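Local coordinates for protein FACT complex subunit SPT16 (Ashbya gossypii, PDB 6A8M) that is a subunit of the FACT histone chaperone, which probably reorganizes nucleosomes during transcription, replication and DNA repair, represented here by its N-terminal peptidase-like domain, at residues A[388-391]-A[392-395]. Numbering follows the deposited sequence.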
# COMPACT_ATOMS: atom_id res chain seq x y z
N LYS A 388 -5.91 2.24 -16.24
CA LYS A 388 -4.90 1.99 -17.26
C LYS A 388 -3.53 2.05 -16.61
O LYS A 388 -3.27 2.95 -15.80
CB LYS A 388 -5.00 3.02 -18.39
CG LYS A 388 -6.19 2.75 -19.32
CD LYS A 388 -6.22 3.66 -20.53
CE LYS A 388 -7.41 3.28 -21.40
NZ LYS A 388 -7.35 3.87 -22.77
N VAL A 389 -2.68 1.07 -16.91
CA VAL A 389 -1.31 1.09 -16.43
C VAL A 389 -0.58 2.29 -17.00
O VAL A 389 -0.71 2.62 -18.18
CB VAL A 389 -0.58 -0.21 -16.82
CG1 VAL A 389 0.89 -0.12 -16.48
CG2 VAL A 389 -1.20 -1.41 -16.10
N GLU A 390 0.20 2.96 -16.16
CA GLU A 390 1.00 4.09 -16.60
C GLU A 390 2.45 3.85 -16.19
O GLU A 390 2.71 3.18 -15.20
CB GLU A 390 0.55 5.41 -15.98
CG GLU A 390 -0.85 5.92 -16.34
CD GLU A 390 -1.26 7.07 -15.42
OE1 GLU A 390 -1.01 8.24 -15.78
OE2 GLU A 390 -1.77 6.80 -14.30
N ASN A 391 3.37 4.42 -16.97
CA ASN A 391 4.77 4.47 -16.54
C ASN A 391 4.85 5.11 -15.16
O ASN A 391 4.19 6.12 -14.89
CB ASN A 391 5.61 5.25 -17.56
CG ASN A 391 7.10 5.19 -17.27
OD1 ASN A 391 7.57 4.32 -16.54
ND2 ASN A 391 7.85 6.12 -17.86
N GLY A 392 5.63 4.49 -14.27
CA GLY A 392 5.76 4.95 -12.90
C GLY A 392 4.85 4.27 -11.91
O GLY A 392 5.00 4.48 -10.68
N ASP A 393 3.89 3.48 -12.38
CA ASP A 393 3.08 2.69 -11.47
C ASP A 393 3.92 1.58 -10.85
O ASP A 393 4.81 1.02 -11.49
CB ASP A 393 1.89 2.06 -12.19
CG ASP A 393 0.80 3.06 -12.52
OD1 ASP A 393 0.89 4.23 -12.07
OD2 ASP A 393 -0.13 2.68 -13.26
N CYS A 394 3.60 1.25 -9.60
CA CYS A 394 4.22 0.14 -8.90
C CYS A 394 3.14 -0.86 -8.55
O CYS A 394 2.10 -0.48 -7.99
CB CYS A 394 4.92 0.62 -7.63
SG CYS A 394 5.82 -0.68 -6.75
N PHE A 395 3.38 -2.14 -8.85
CA PHE A 395 2.39 -3.18 -8.59
C PHE A 395 2.90 -4.22 -7.61
O PHE A 395 4.09 -4.55 -7.55
CB PHE A 395 1.96 -3.89 -9.89
CG PHE A 395 1.24 -2.99 -10.83
CD1 PHE A 395 -0.15 -2.87 -10.76
CD2 PHE A 395 1.95 -2.21 -11.73
CE1 PHE A 395 -0.81 -2.00 -11.61
CE2 PHE A 395 1.29 -1.35 -12.59
CZ PHE A 395 -0.09 -1.24 -12.51
O HOH W 1 -2.07 4.26 -13.67
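The carboxylate of D393 and the ring of F395 are the flat groups that look back on the 388-391 backbone, across a type II beta turn from E390 to D393. E390 N approaches from above one face of the carboxylate, 62° out of its plane, and gives D393 OD2 a 2.9 Å hydrogen bond. With chi1 at -74°, D393 CG swings beside its own backbone N, which carries OD2 back to E390 N. The ring of F395 is met obliquely by V389, CG2 lying 3.8 Å from CZ, while F378 packs edge-to-face with it. The turn itself closes through D393 N to E390 O, 3.1 Å. G392 takes phi 95°, where a side chain would jam against N391 O. Were D393 replaced by alanine, E390 N would probably lose its carboxylate acceptor, and the turn would be left with the D393 N to E390 O bond. The turn leads from the loop into strand 394-405 of the peptidase M24-type domain, and V389 and F395 both rest on L423 of the adjoining strand 412-424. A water sits between the carboxylates, 2.6 Å from E390 OE2 and 2.5 Å from D393 OD2, and probably links them, though it has too few protons for every acceptor near it.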